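Local coordinates for uncharacterized hypothetical protein (PDB 4EIU), which is of unknown function but belongs to the DUF3823 family and carries an N-terminal domain of the transthyretin clan, at residues 113-118 against 134-139; 36-41 against 48-53. All coordinates share one frame; numbering follows the deposited sequence.

Overall arrangement
Both contacts pair antiparallel backbone, but in different sheets. Interaction 1 joins strands 115-126 and 129-138, a hairpin in a sheet of three strands. Interaction 2 joins strand 35-40 to the loop before the short strand 53-54, at the margin of a five-stranded sheet in the N-terminal domain. They lie on opposite sides of the chain's centre, nearest atoms about 15 Å apart. Interaction 1 is nearer that centre and has more buried residues. Regular backbone bonds dominate it, with buried valines and a leucine packed beside them; its Glu118-Arg135 pair is weak. In interaction 2 the backbone pairs only at one end. A two-bond Arg37-Asp52 salt bridge, a His49-Glu40 bond and waters do the rest.

Interaction 1 of 2, residues 113-118 against 134-139; sequences PFLNVE and VRVTRG
Pro113 O lies 3.2 Å from Gly139 CA, a CA-H...O contact where the two segments meet. Phe114 O accepts a nearly straight bond from Gly139 N, which stands above the carbonyl plane. Water 1 also donates to Phe114 O and bridges it to Arg138 NH1; the same guanidinium forms a salt bridge with Glu196 through NH2. Leu115 is paired with Arg138, but their side chains diverge. Leu115 CD2 instead packs on Val136 CG1 at 4.0 Å. Asn116 and Thr137 exchange two backbone bonds, with Asn116 N to Thr137 O at 2.8 Å. Asn116 ND2 donates to two waters: water 2 leads to Gly139 O, water 3 to Thr137 OG1. Val117 turns to the buried face, CG1 anti to the backbone N (chi1 -177°), where CG1 meets Val134 CG1 at 3.9 Å. Glu118 and Arg135 again exchange backbone bonds. Their side chains lie side by side on the other face, with Asn116 and Thr137. Glu118 OE2 meets the guanidinium edge and takes a weak bond from Arg135 NH1 at 3.4 Å. The carboxylate and guanidinium planes stand 77° apart, consistent with a loose salt bridge. Water 4 lies within bonding distance of Glu118 OE2, Arg135 O and Thr137 OG1. The pairs alternate as in antiparallel strands; one strand's start faces the other's end, at the open end of a beta hairpin.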
loop_
_atom_site.group_PDB
_atom_site.type_symbol
_atom_site.label_atom_id
_atom_site.label_comp_id
_atom_site.label_asym_id
_atom_site.label_seq_id
_atom_site.Cartn_x
_atom_site.Cartn_y
_atom_site.Cartn_z
ATOM N N PRO A 113 -5.878 4.305 4.996
ATOM C CA PRO A 113 -4.502 3.844 4.939
ATOM C C PRO A 113 -3.857 3.998 6.314
ATOM O O PRO A 113 -4.190 4.895 7.030
ATOM C CB PRO A 113 -3.832 4.805 3.947
ATOM C CG PRO A 113 -4.683 6.025 3.951
ATOM C CD PRO A 113 -6.075 5.594 4.314
ATOM N N PHE A 114 -2.904 3.131 6.634
ATOM C CA PHE A 114 -2.278 3.191 7.932
ATOM C C PHE A 114 -1.435 4.461 8.098
ATOM O O PHE A 114 -1.425 5.067 9.164
ATOM C CB PHE A 114 -1.355 1.992 8.130
ATOM C CG PHE A 114 -2.025 0.660 8.019
ATOM C CD1 PHE A 114 -3.262 0.441 8.581
ATOM C CD2 PHE A 114 -1.394 -0.392 7.392
ATOM C CE1 PHE A 114 -3.867 -0.804 8.504
ATOM C CE2 PHE A 114 -1.998 -1.638 7.308
ATOM C CZ PHE A 114 -3.229 -1.848 7.901
ATOM N N LEU A 115 -0.720 4.828 7.041
ATOM C CA LEU A 115 0.269 5.935 7.024
ATOM C C LEU A 115 0.177 6.741 5.736
ATOM O O LEU A 115 -0.176 6.209 4.682
ATOM C CB LEU A 115 1.695 5.374 7.155
ATOM C CG LEU A 115 2.046 4.524 8.402
ATOM C CD1 LEU A 115 3.463 3.915 8.316
ATOM C CD2 LEU A 115 1.948 5.356 9.696
ATOM N N ASN A 116 0.475 8.026 5.848
ATOM C CA ASN A 116 0.738 8.878 4.727
ATOM C C ASN A 116 2.218 9.175 4.709
ATOM O O ASN A 116 2.815 9.487 5.753
ATOM C CB ASN A 116 -0.062 10.166 4.854
ATOM C CG ASN A 116 -1.548 9.938 4.734
ATOM O OD1 ASN A 116 -1.996 9.084 3.977
ATOM N ND2 ASN A 116 -2.321 10.728 5.445
ATOM N N VAL A 117 2.808 9.090 3.533
ATOM C CA VAL A 117 4.256 9.224 3.384
ATOM C C VAL A 117 4.540 10.164 2.237
ATOM O O VAL A 117 4.055 9.941 1.136
ATOM C CB VAL A 117 4.922 7.868 3.069
ATOM C CG1 VAL A 117 6.452 8.030 2.980
ATOM C CG2 VAL A 117 4.495 6.790 4.070
ATOM N N GLU A 118 5.330 11.206 2.486
ATOM C CA GLU A 118 5.631 12.184 1.442
ATOM C C GLU A 118 7.073 12.634 1.534
ATOM O O GLU A 118 7.694 12.570 2.603
ATOM C CB GLU A 118 4.716 13.403 1.585
ATOM C CG GLU A 118 4.905 14.134 2.919
ATOM C CD GLU A 118 3.781 15.093 3.255
ATOM O OE1 GLU A 118 3.417 15.911 2.375
ATOM O OE2 GLU A 118 3.289 15.051 4.415
ATOM N N VAL A 134 11.898 12.907 4.363
ATOM C CA VAL A 134 10.646 12.129 4.325
ATOM C C VAL A 134 9.783 12.485 5.525
ATOM O O VAL A 134 10.290 12.590 6.655
ATOM C CB VAL A 134 10.899 10.599 4.331
ATOM C CG1 VAL A 134 9.580 9.827 4.358
ATOM C CG2 VAL A 134 11.688 10.178 3.095
ATOM N N ARG A 135 8.480 12.670 5.299
ATOM C CA ARG A 135 7.564 12.919 6.413
ATOM C C ARG A 135 6.513 11.813 6.494
ATOM O O ARG A 135 5.739 11.632 5.565
ATOM C CB ARG A 135 6.901 14.289 6.292
ATOM C CG ARG A 135 6.039 14.622 7.502
ATOM C CD ARG A 135 4.994 15.683 7.214
ATOM N NE ARG A 135 5.597 16.986 7.299
ATOM C CZ ARG A 135 5.714 17.894 6.326
ATOM N NH1 ARG A 135 5.229 17.726 5.102
ATOM N NH2 ARG A 135 6.325 19.021 6.613
ATOM N N VAL A 136 6.491 11.079 7.609
ATOM C CA VAL A 136 5.476 10.049 7.852
ATOM C C VAL A 136 4.428 10.521 8.864
ATOM O O VAL A 136 4.754 11.006 9.962
ATOM C CB VAL A 136 6.112 8.726 8.321
ATOM C CG1 VAL A 136 5.036 7.651 8.572
ATOM C CG2 VAL A 136 7.145 8.256 7.297
ATOM N N THR A 137 3.162 10.373 8.502
ATOM C CA THR A 137 2.046 10.665 9.430
ATOM C C THR A 137 1.026 9.542 9.425
ATOM O O THR A 137 0.973 8.740 8.491
ATOM C CB THR A 137 1.331 12.004 9.080
ATOM O OG1 THR A 137 1.010 12.013 7.691
ATOM C CG2 THR A 137 2.210 13.250 9.407
ATOM N N ARG A 138 0.206 9.472 10.469
ATOM C CA ARG A 138 -0.905 8.511 10.513
ATOM C C ARG A 138 -1.925 8.781 9.408
ATOM O O ARG A 138 -2.319 9.918 9.202
ATOM C CB ARG A 138 -1.599 8.581 11.867
ATOM C CG ARG A 138 -0.748 8.164 13.046
ATOM C CD ARG A 138 -0.376 6.688 12.988
ATOM N NE ARG A 138 0.435 6.298 14.139
ATOM C CZ ARG A 138 0.997 5.096 14.271
ATOM N NH1 ARG A 138 0.794 4.180 13.366
ATOM N NH2 ARG A 138 1.744 4.790 15.325
ATOM N N GLY A 139 -2.346 7.753 8.693
ATOM C CA GLY A 139 -3.331 7.940 7.632
ATOM C C GLY A 139 -4.752 7.860 8.186
ATOM O O GLY A 139 -5.709 8.291 7.529
HETATM O O HOH W 1 -1.485 3.810 11.560
HETATM O O HOH W 2 -5.472 10.269 5.722
HETATM O O HOH W 3 -1.250 13.064 7.118
HETATM O O HOH W 4 3.103 12.563 5.856
#

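Interaction 2 of 2, residues 36-41 against 48-53; sequences VRLTEL and QHNPDF
This contact belongs to an edge of the five-stranded antiparallel sheet in the transthyretin-like N-terminal domain. Val36 and Phe53 form a hydrogen-bonded antiparallel pair, with Val36 N to Phe53 O at 2.7 Å and Phe53 N to Val36 O as the return bond. The Phe53 ring packs against the strand. Val36 CB sits over one face of it in a CH-pi contact, 3.9 Å from the centroid. Leu38 CD1 comes to the ring's edge near CE1, at 3.6 Å.

Arg37 and Asp52 lie side by side with their flat groups nearly coplanar. The guanidinium grips the carboxylate side-on: NE bonds OD1 at 3.0 Å and NH2 bonds OD2 at 2.8 Å. The Arg37 chain bends at chi3 (-65°), which places NE beside Asp52 OD1. Gln48 NE2 also donates to Asp52 OD1, from the opposite face of the carboxylate to Arg37 NE. Its second bond, to Asn50 O at 2.8 Å, fixes the Gln48 amide inside the loop. An alanine in place of Arg37 would probably leave the Asp52 carboxylate without its main counter-charge and freer to turn.

Farther along, the loop bows away from the strand and waters fill in. Water 5 joins Leu38 N to Asn50 O; water 6 joins Leu38 O to Asn50 N and OD1. His49 NE2 donates to Glu40 OE1 at 2.8 Å, with the oxygen in the ring plane. The imidazole also meets Phe67 edge-to-face.

On its other side, strand 35-40 pairs with strand 69-76. Val36 and Leu38 touch Ile75 and Val73 there, while Asn50 ND2 ties the loop to Lys65 O of strand 65-66.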
loop_
_atom_site.group_PDB
_atom_site.type_symbol
_atom_site.label_atom_id
_atom_site.label_comp_id
_atom_site.label_asym_id
_atom_site.label_seq_id
_atom_site.Cartn_x
_atom_site.Cartn_y
_atom_site.Cartn_z
ATOM N N VAL A 36 -6.524 -7.487 -5.330
ATOM C CA VAL A 36 -7.915 -7.456 -5.773
ATOM C C VAL A 36 -8.343 -8.901 -6.038
ATOM O O VAL A 36 -7.708 -9.643 -6.813
ATOM C CB VAL A 36 -8.102 -6.601 -7.060
ATOM C CG1 VAL A 36 -9.588 -6.471 -7.413
ATOM C CG2 VAL A 36 -7.444 -5.213 -6.881
ATOM N N ARG A 37 -9.463 -9.286 -5.425
ATOM C CA ARG A 37 -10.034 -10.638 -5.556
ATOM C C ARG A 37 -11.491 -10.554 -5.957
ATOM O O ARG A 37 -12.341 -9.985 -5.207
ATOM C CB ARG A 37 -9.872 -11.385 -4.207
ATOM C CG ARG A 37 -10.589 -12.716 -4.112
ATOM C CD ARG A 37 -10.263 -13.438 -2.812
ATOM N NE ARG A 37 -8.852 -13.811 -2.770
ATOM C CZ ARG A 37 -8.263 -14.331 -1.708
ATOM N NH1 ARG A 37 -8.985 -14.587 -0.621
ATOM N NH2 ARG A 37 -6.966 -14.635 -1.736
ATOM N N LEU A 38 -11.772 -11.141 -7.108
ATOM C CA LEU A 38 -13.087 -11.193 -7.705
ATOM C C LEU A 38 -13.631 -12.607 -7.585
ATOM O O LEU A 38 -13.083 -13.539 -8.169
ATOM C CB LEU A 38 -13.015 -10.790 -9.202
ATOM C CG LEU A 38 -12.262 -9.480 -9.588
ATOM C CD1 LEU A 38 -12.179 -9.231 -11.112
ATOM C CD2 LEU A 38 -12.839 -8.266 -8.903
ATOM N N THR A 39 -14.740 -12.756 -6.861
ATOM C CA THR A 39 -15.452 -14.034 -6.728
ATOM C C THR A 39 -16.822 -13.909 -7.360
ATOM O O THR A 39 -17.593 -13.014 -7.007
ATOM C CB THR A 39 -15.624 -14.388 -5.243
ATOM O OG1 THR A 39 -14.389 -14.180 -4.571
ATOM C CG2 THR A 39 -16.056 -15.828 -5.011
ATOM N N GLU A 40 -17.133 -14.797 -8.299
ATOM C CA GLU A 40 -18.448 -14.838 -8.896
ATOM C C GLU A 40 -19.446 -15.433 -7.905
ATOM O O GLU A 40 -19.216 -16.506 -7.369
ATOM C CB GLU A 40 -18.515 -15.663 -10.176
ATOM C CG GLU A 40 -19.684 -15.171 -11.001
ATOM C CD GLU A 40 -20.118 -16.089 -12.094
ATOM O OE1 GLU A 40 -19.368 -17.025 -12.468
ATOM O OE2 GLU A 40 -21.237 -15.826 -12.570
ATOM N N LEU A 41 -20.550 -14.723 -7.698
ATOM C CA LEU A 41 -21.575 -15.138 -6.748
ATOM C C LEU A 41 -22.578 -15.977 -7.473
ATOM O O LEU A 41 -22.941 -15.680 -8.613
ATOM C CB LEU A 41 -22.259 -13.930 -6.110
ATOM C CG LEU A 41 -21.327 -13.004 -5.349
ATOM C CD1 LEU A 41 -22.049 -11.702 -5.025
ATOM C CD2 LEU A 41 -20.756 -13.633 -4.080
ATOM N N GLN A 48 -13.996 -18.306 -7.986
ATOM C CA GLN A 48 -12.996 -17.313 -8.390
ATOM C C GLN A 48 -12.385 -17.749 -9.740
ATOM O O GLN A 48 -11.609 -18.699 -9.793
ATOM C CB GLN A 48 -11.929 -17.173 -7.314
ATOM C CG GLN A 48 -10.971 -16.068 -7.651
ATOM C CD GLN A 48 -10.008 -15.725 -6.563
ATOM O OE1 GLN A 48 -10.188 -16.100 -5.420
ATOM N NE2 GLN A 48 -9.004 -14.937 -6.910
ATOM N N HIS A 49 -12.792 -17.100 -10.822
ATOM C CA HIS A 49 -12.239 -17.383 -12.164
ATOM C C HIS A 49 -10.927 -16.670 -12.416
ATOM O O HIS A 49 -10.092 -17.180 -13.166
ATOM C CB HIS A 49 -13.206 -16.981 -13.267
ATOM C CG HIS A 49 -14.599 -17.551 -13.109
ATOM N ND1 HIS A 49 -14.860 -18.867 -13.197
ATOM C CD2 HIS A 49 -15.826 -16.916 -12.868
ATOM C CE1 HIS A 49 -16.189 -19.064 -13.028
ATOM N NE2 HIS A 49 -16.772 -17.861 -12.824
ATOM N N ASN A 50 -10.738 -15.504 -11.796
ATOM C CA ASN A 50 -9.586 -14.628 -12.004
ATOM C C ASN A 50 -8.639 -14.703 -10.813
ATOM O O ASN A 50 -9.050 -14.429 -9.676
ATOM C CB ASN A 50 -10.052 -13.181 -12.156
ATOM C CG ASN A 50 -11.049 -13.010 -13.274
ATOM O OD1 ASN A 50 -12.252 -12.973 -13.039
ATOM N ND2 ASN A 50 -10.558 -12.930 -14.506
ATOM N N PRO A 51 -7.380 -15.108 -11.046
ATOM C CA PRO A 51 -6.399 -15.028 -9.967
ATOM C C PRO A 51 -6.378 -13.651 -9.295
ATOM O O PRO A 51 -6.744 -12.632 -9.910
ATOM C CB PRO A 51 -5.052 -15.347 -10.645
ATOM C CG PRO A 51 -5.366 -15.816 -12.021
ATOM C CD PRO A 51 -6.793 -15.495 -12.343
ATOM N N ASP A 52 -6.029 -13.633 -8.007
ATOM C CA ASP A 52 -5.813 -12.406 -7.338
ATOM C C ASP A 52 -4.875 -11.555 -8.189
ATOM O O ASP A 52 -3.889 -12.065 -8.718
ATOM C CB ASP A 52 -5.134 -12.611 -5.994
ATOM C CG ASP A 52 -6.001 -13.362 -4.989
ATOM O OD1 ASP A 52 -7.209 -13.539 -5.252
ATOM O OD2 ASP A 52 -5.438 -13.778 -3.946
ATOM N N PHE A 53 -5.167 -10.272 -8.297
ATOM C CA PHE A 53 -4.325 -9.374 -9.105
ATOM C C PHE A 53 -4.105 -8.108 -8.348
ATOM O O PHE A 53 -4.696 -7.935 -7.271
ATOM C CB PHE A 53 -4.860 -9.172 -10.531
ATOM C CG PHE A 53 -6.196 -8.503 -10.614
ATOM C CD1 PHE A 53 -7.361 -9.261 -10.621
ATOM C CD2 PHE A 53 -6.302 -7.133 -10.750
ATOM C CE1 PHE A 53 -8.607 -8.653 -10.711
ATOM C CE2 PHE A 53 -7.550 -6.526 -10.787
ATOM C CZ PHE A 53 -8.708 -7.287 -10.783
HETATM O O HOH W 5 -9.322 -11.700 -8.731
HETATM O O HOH W 6 -13.309 -14.178 -10.713
HETATM O O HOH W 7 -12.683 -16.177 -3.878
#